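PDB 5NL8: ubiquitin-conjugating enzyme E2-21 kDa from Pichia angusta, which probably catalyses the covalent attachment of ubiquitin to other proteins as an E2 ubiquitin-conjugating enzyme required for peroxisome biogenesis. Local coordinates for residues H110-I124 and L145-M159. Residues are numbered along the deposited sequence; the frame is centred on the assembly and turned at random.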
loop_
_atom_site.group_PDB
_atom_site.type_symbol
_atom_site.label_atom_id
_atom_site.label_comp_id
_atom_site.label_asym_id
_atom_site.label_seq_id
_atom_site.Cartn_x
_atom_site.Cartn_y
_atom_site.Cartn_z
ATOM N N HIS A 110 -9.514 -3.606 -5.287
ATOM C CA HIS A 110 -8.546 -4.628 -5.648
ATOM C C HIS A 110 -9.037 -5.981 -5.158
ATOM O O HIS A 110 -9.600 -6.079 -4.068
ATOM C CB HIS A 110 -7.172 -4.296 -5.050
ATOM C CG HIS A 110 -6.075 -5.212 -5.492
ATOM N ND1 HIS A 110 -5.910 -6.482 -4.976
ATOM C CD2 HIS A 110 -5.075 -5.040 -6.390
ATOM C CE1 HIS A 110 -4.862 -7.051 -5.544
ATOM N NE2 HIS A 110 -4.337 -6.197 -6.402
ATOM N N PRO A 111 -8.846 -7.026 -5.974
ATOM C CA PRO A 111 -9.265 -8.394 -5.652
ATOM C C PRO A 111 -8.831 -8.886 -4.267
ATOM O O PRO A 111 -9.582 -9.638 -3.643
ATOM C CB PRO A 111 -8.597 -9.218 -6.751
ATOM C CG PRO A 111 -8.591 -8.297 -7.927
ATOM C CD PRO A 111 -8.345 -6.919 -7.357
ATOM N N ASN A 112 -7.664 -8.462 -3.787
ATOM C CA ASN A 112 -7.145 -8.958 -2.512
ATOM C C ASN A 112 -7.235 -7.941 -1.368
ATOM O O ASN A 112 -6.508 -8.043 -0.380
ATOM C CB ASN A 112 -5.689 -9.406 -2.677
ATOM C CG ASN A 112 -5.514 -10.447 -3.769
ATOM O OD1 ASN A 112 -4.955 -10.163 -4.829
ATOM N ND2 ASN A 112 -5.980 -11.663 -3.510
ATOM N N VAL A 113 -8.126 -6.964 -1.505
ATOM C CA VAL A 113 -8.285 -5.923 -0.492
ATOM C C VAL A 113 -9.746 -5.729 -0.081
ATOM O O VAL A 113 -10.629 -5.618 -0.932
ATOM C CB VAL A 113 -7.723 -4.564 -0.992
ATOM C CG1 VAL A 113 -8.008 -3.452 0.011
ATOM C CG2 VAL A 113 -6.229 -4.666 -1.264
ATOM N N ASN A 114 -9.991 -5.696 1.227
ATOM C CA ASN A 114 -11.304 -5.355 1.771
ATOM C C ASN A 114 -11.636 -3.895 1.472
ATOM O O ASN A 114 -10.981 -2.988 1.983
ATOM C CB ASN A 114 -11.337 -5.620 3.282
ATOM C CG ASN A 114 -12.733 -5.483 3.884
ATOM O OD1 ASN A 114 -13.429 -4.493 3.665
ATOM N ND2 ASN A 114 -13.141 -6.485 4.654
ATOM N N PHE A 115 -12.657 -3.674 0.648
ATOM C CA PHE A 115 -12.968 -2.328 0.171
ATOM C C PHE A 115 -13.370 -1.373 1.296
ATOM O O PHE A 115 -13.171 -0.164 1.189
ATOM C CB PHE A 115 -14.077 -2.381 -0.885
ATOM C CG PHE A 115 -14.363 -1.054 -1.533
ATOM C CD1 PHE A 115 -13.627 -0.628 -2.628
ATOM C CD2 PHE A 115 -15.363 -0.232 -1.044
ATOM C CE1 PHE A 115 -13.888 0.595 -3.227
ATOM C CE2 PHE A 115 -15.630 0.990 -1.636
ATOM C CZ PHE A 115 -14.893 1.403 -2.730
ATOM N N LYS A 116 -13.929 -1.911 2.376
ATOM C CA LYS A 116 -14.397 -1.058 3.467
ATOM C C LYS A 116 -13.286 -0.731 4.474
ATOM O O LYS A 116 -13.119 0.432 4.856
ATOM C CB LYS A 116 -15.579 -1.708 4.187
ATOM C CG LYS A 116 -15.883 -1.090 5.542
ATOM C CD LYS A 116 -17.099 -1.725 6.203
ATOM C CE LYS A 116 -16.730 -2.390 7.520
ATOM N NZ LYS A 116 -17.623 -1.964 8.633
ATOM N N THR A 117 -12.525 -1.748 4.884
ATOM C CA THR A 117 -11.526 -1.595 5.943
ATOM C C THR A 117 -10.119 -1.359 5.400
ATOM O O THR A 117 -9.266 -0.797 6.090
ATOM C CB THR A 117 -11.479 -2.835 6.853
ATOM O OG1 THR A 117 -10.948 -3.948 6.121
ATOM C CG2 THR A 117 -12.876 -3.181 7.373
ATOM N N GLY A 118 -9.876 -1.818 4.177
ATOM C CA GLY A 118 -8.582 -1.655 3.544
ATOM C C GLY A 118 -7.640 -2.816 3.802
ATOM O O GLY A 118 -6.507 -2.827 3.317
ATOM N N GLU A 119 -8.111 -3.798 4.562
ATOM C CA GLU A 119 -7.287 -4.939 4.932
ATOM C C GLU A 119 -6.817 -5.727 3.714
ATOM O O GLU A 119 -7.591 -6.005 2.794
ATOM C CB GLU A 119 -8.044 -5.868 5.886
ATOM C CG GLU A 119 -7.242 -7.089 6.321
ATOM C CD GLU A 119 -8.002 -7.986 7.281
ATOM O OE1 GLU A 119 -9.189 -7.701 7.550
ATOM O OE2 GLU A 119 -7.411 -8.974 7.765
ATOM N N ILE A 120 -5.531 -6.063 3.715
ATOM C CA ILE A 120 -4.949 -6.935 2.705
ATOM C C ILE A 120 -4.957 -8.364 3.233
ATOM O O ILE A 120 -4.642 -8.597 4.402
ATOM C CB ILE A 120 -3.510 -6.512 2.351
ATOM C CG1 ILE A 120 -3.461 -5.020 2.015
ATOM C CG2 ILE A 120 -2.960 -7.349 1.201
ATOM C CD1 ILE A 120 -2.059 -4.491 1.804
ATOM N N CYS A 121 -5.327 -9.313 2.379
ATOM C CA CYS A 121 -5.425 -10.712 2.782
ATOM C C CYS A 121 -4.098 -11.231 3.342
ATOM O O CYS A 121 -3.042 -11.059 2.729
ATOM C CB CYS A 121 -5.878 -11.576 1.600
ATOM S SG CYS A 121 -6.514 -13.205 2.061
ATOM N N LEU A 122 -4.170 -11.862 4.511
ATOM C CA LEU A 122 -2.995 -12.375 5.214
ATOM C C LEU A 122 -2.225 -13.416 4.399
ATOM O O LEU A 122 -1.021 -13.614 4.604
ATOM C CB LEU A 122 -3.413 -12.974 6.560
ATOM C CG LEU A 122 -4.028 -12.001 7.571
ATOM C CD1 LEU A 122 -4.862 -12.745 8.602
ATOM C CD2 LEU A 122 -2.945 -11.177 8.251
ATOM N N ASP A 123 -2.930 -14.075 3.480
ATOM C CA ASP A 123 -2.338 -15.087 2.608
ATOM C C ASP A 123 -1.123 -14.555 1.862
ATOM O O ASP A 123 -0.090 -15.218 1.794
ATOM C CB ASP A 123 -3.368 -15.598 1.596
ATOM C CG ASP A 123 -4.432 -16.472 2.230
ATOM O OD1 ASP A 123 -4.614 -16.395 3.463
ATOM O OD2 ASP A 123 -5.096 -17.228 1.489
ATOM N N ILE A 124 -1.259 -13.352 1.312
ATOM C CA ILE A 124 -0.232 -12.762 0.457
ATOM C C ILE A 124 1.142 -12.766 1.126
ATOM O O ILE A 124 2.119 -13.237 0.542
ATOM C CB ILE A 124 -0.600 -11.313 0.046
ATOM C CG1 ILE A 124 -1.659 -11.315 -1.060
ATOM C CG2 ILE A 124 0.629 -10.566 -0.453
ATOM C CD1 ILE A 124 -3.073 -11.541 -0.584
ATOM N N LEU A 145 1.891 -6.724 -5.723
ATOM C CA LEU A 145 0.520 -7.214 -5.617
ATOM C C LEU A 145 -0.455 -6.355 -6.413
ATOM O O LEU A 145 -1.416 -6.869 -6.992
ATOM C CB LEU A 145 0.079 -7.270 -4.153
ATOM C CG LEU A 145 -1.359 -7.738 -3.916
ATOM C CD1 LEU A 145 -1.542 -9.171 -4.410
ATOM C CD2 LEU A 145 -1.734 -7.619 -2.448
ATOM N N LEU A 146 -0.207 -5.048 -6.448
ATOM C CA LEU A 146 -1.048 -4.163 -7.250
ATOM C C LEU A 146 -1.015 -4.536 -8.740
ATOM O O LEU A 146 -2.000 -4.346 -9.455
ATOM C CB LEU A 146 -0.629 -2.701 -7.068
ATOM C CG LEU A 146 -1.029 -2.041 -5.743
ATOM C CD1 LEU A 146 -0.709 -0.546 -5.746
ATOM C CD2 LEU A 146 -2.504 -2.279 -5.445
ATOM N N ALA A 147 0.111 -5.074 -9.202
ATOM C CA ALA A 147 0.244 -5.468 -10.603
ATOM C C ALA A 147 -0.084 -6.945 -10.833
ATOM O O ALA A 147 -0.380 -7.345 -11.952
ATOM C CB ALA A 147 1.653 -5.164 -11.107
ATOM N N ASN A 148 -0.029 -7.753 -9.777
ATOM C CA ASN A 148 -0.289 -9.186 -9.906
ATOM C C ASN A 148 -1.242 -9.721 -8.846
ATOM O O ASN A 148 -0.808 -10.352 -7.885
ATOM C CB ASN A 148 1.019 -9.974 -9.839
ATOM C CG ASN A 148 2.015 -9.533 -10.883
ATOM O OD1 ASN A 148 2.890 -8.713 -10.612
ATOM N ND2 ASN A 148 1.889 -10.075 -12.089
ATOM N N PRO A 149 -2.546 -9.480 -9.022
ATOM C CA PRO A 149 -3.536 -10.003 -8.076
ATOM C C PRO A 149 -3.643 -11.520 -8.160
ATOM O O PRO A 149 -3.367 -12.093 -9.212
ATOM C CB PRO A 149 -4.846 -9.342 -8.525
ATOM C CG PRO A 149 -4.436 -8.218 -9.437
ATOM C CD PRO A 149 -3.170 -8.669 -10.079
ATOM N N GLU A 150 -4.027 -12.160 -7.061
ATOM C CA GLU A 150 -4.323 -13.586 -7.087
ATOM C C GLU A 150 -5.787 -13.835 -6.743
ATOM O O GLU A 150 -6.198 -13.681 -5.591
ATOM C CB GLU A 150 -3.410 -14.359 -6.131
ATOM C CG GLU A 150 -3.170 -13.690 -4.791
ATOM C CD GLU A 150 -1.740 -13.222 -4.633
ATOM O OE1 GLU A 150 -1.101 -13.578 -3.619
ATOM O OE2 GLU A 150 -1.252 -12.497 -5.525
ATOM N N PRO A 151 -6.583 -14.224 -7.750
ATOM C CA PRO A 151 -8.012 -14.509 -7.571
ATOM C C PRO A 151 -8.272 -15.734 -6.690
ATOM O O PRO A 151 -9.428 -16.094 -6.481
ATOM C CB PRO A 151 -8.506 -14.751 -9.002
ATOM C CG PRO A 151 -7.286 -15.147 -9.766
ATOM C CD PRO A 151 -6.163 -14.367 -9.155
ATOM N N LEU A 152 -7.212 -16.355 -6.182
ATOM C CA LEU A 152 -7.343 -17.478 -5.261
ATOM C C LEU A 152 -7.862 -17.034 -3.893
ATOM O O LEU A 152 -8.681 -17.722 -3.282
ATOM C CB LEU A 152 -6.000 -18.197 -5.097
ATOM C CG LEU A 152 -5.568 -19.161 -6.206
ATOM C CD1 LEU A 152 -4.543 -20.159 -5.685
ATOM C CD2 LEU A 152 -6.768 -19.885 -6.801
ATOM N N SER A 153 -7.388 -15.887 -3.415
ATOM C CA SER A 153 -7.767 -15.394 -2.090
ATOM C C SER A 153 -8.391 -13.995 -2.131
ATOM O O SER A 153 -7.752 -13.014 -1.748
ATOM C CB SER A 153 -6.546 -15.396 -1.167
ATOM O OG SER A 153 -5.377 -15.003 -1.865
ATOM N N PRO A 154 -9.655 -13.906 -2.576
ATOM C CA PRO A 154 -10.331 -12.622 -2.791
ATOM C C PRO A 154 -10.991 -12.028 -1.544
ATOM O O PRO A 154 -11.571 -12.754 -0.736
ATOM C CB PRO A 154 -11.395 -12.975 -3.827
ATOM C CG PRO A 154 -11.769 -14.379 -3.480
ATOM C CD PRO A 154 -10.511 -15.043 -2.965
ATOM N N LEU A 155 -10.898 -10.708 -1.407
ATOM C CA LEU A 155 -11.639 -9.978 -0.385
ATOM C C LEU A 155 -12.619 -9.027 -1.058
ATOM O O LEU A 155 -13.501 -8.459 -0.412
ATOM C CB LEU A 155 -10.697 -9.203 0.542
ATOM C CG LEU A 155 -9.698 -10.031 1.353
ATOM C CD1 LEU A 155 -8.911 -9.145 2.307
ATOM C CD2 LEU A 155 -10.409 -11.138 2.109
ATOM N N ASN A 156 -12.440 -8.849 -2.363
ATOM C CA ASN A 156 -13.384 -8.105 -3.187
ATOM C C ASN A 156 -13.861 -9.003 -4.320
ATOM O O ASN A 156 -13.125 -9.251 -5.271
ATOM C CB ASN A 156 -12.747 -6.821 -3.732
ATOM C CG ASN A 156 -13.741 -5.936 -4.489
ATOM O OD1 ASN A 156 -14.598 -6.424 -5.229
ATOM N ND2 ASN A 156 -13.620 -4.626 -4.305
ATOM N N ILE A 157 -15.098 -9.480 -4.212
ATOM C CA ILE A 157 -15.643 -10.458 -5.151
ATOM C C ILE A 157 -15.755 -9.926 -6.581
ATOM O O ILE A 157 -15.362 -10.605 -7.529
ATOM C CB ILE A 157 -17.032 -10.948 -4.695
ATOM C CG1 ILE A 157 -16.937 -11.598 -3.315
ATOM C CG2 ILE A 157 -17.610 -11.934 -5.697
ATOM C CD1 ILE A 157 -15.946 -12.740 -3.252
ATOM N N ASP A 158 -16.283 -8.714 -6.728
ATOM C CA ASP A 158 -16.515 -8.122 -8.045
ATOM C C ASP A 158 -15.232 -7.965 -8.866
ATOM O O ASP A 158 -15.191 -8.329 -10.044
ATOM C CB ASP A 158 -17.201 -6.760 -7.899
ATOM C CG ASP A 158 -18.635 -6.875 -7.406
ATOM O OD1 ASP A 158 -19.339 -7.825 -7.814
ATOM O OD2 ASP A 158 -19.059 -6.013 -6.609
ATOM N N MET A 159 -14.190 -7.417 -8.245
ATOM C CA MET A 159 -12.918 -7.233 -8.935
ATOM C C MET A 159 -12.295 -8.580 -9.298
ATOM O O MET A 159 -11.840 -8.779 -10.430
ATOM C CB MET A 159 -11.953 -6.410 -8.080
ATOM C CG MET A 159 -12.438 -4.998 -7.781
ATOM S SD MET A 159 -12.564 -3.956 -9.247
ATOM C CE MET A 159 -10.836 -3.698 -9.638
HETATM O O HOH W 1 -11.135 -3.586 -2.808
HETATM O O HOH W 2 -14.240 -5.810 -0.411
#
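On the tightly packed side of the contact, the carboxamide of Asn112 is held by three hydrogen bonds with the loop that follows helix 135-147. Its OD1 accepts from Glu150 N in the carbonyl plane, on a lone pair, while ND2 donates to Glu150 O at 2.9 Å and to Ser153 O at 2.8 Å, both acceptors lying in the amide plane. With CG beside its own backbone N (chi1 -56°), the amide reaches between these carbonyls, and the paired bonds fix its rotation. A leucine here would probably leave Glu150 N and the carbonyls of Glu150 and Ser153 without their mates and free the 150-153 loop to shift.

Two residues earlier, in the same type I turn, His110 bonds at both ring nitrogens: ND1 accepts from Asn112 N, and NE2 donates to Leu145 O (3.1 Å), near the ring edge. Pro111 CD lies over one ring face, and Pro149 CG approaches NE2 obliquely. Pro111 O takes two backbone donors, Leu155 N at 2.8 Å and Asn156 N at 3.2 Å. His110-Pro111-Asn112 is the HPN motif, found shortly before the catalytic cysteine in E2 enzymes; its asparagine has been proposed to stabilise the oxyanion or shape the active-site loop, and here its amide is tied to the 150-153 loop. Cys121, the predicted thioester residue, directs SG to Ser153 CB (3.9 Å). Leu155 CD1 packs closely against the 119-121 backbone and Cys121 CB (4.0 Å).

Packing is sparser at exposed Asp123, whose OD2 comes to 3.5 Å from Ser153 CB, and near Phe115, where a water bridges Phe115 N and Leu155 O. A second water, beside buried His110, accepts from His110 N and Asn156 ND2 and reaches Val113 O. Asn156 also caps helix 157-164, accepting from Met159 N through OD1.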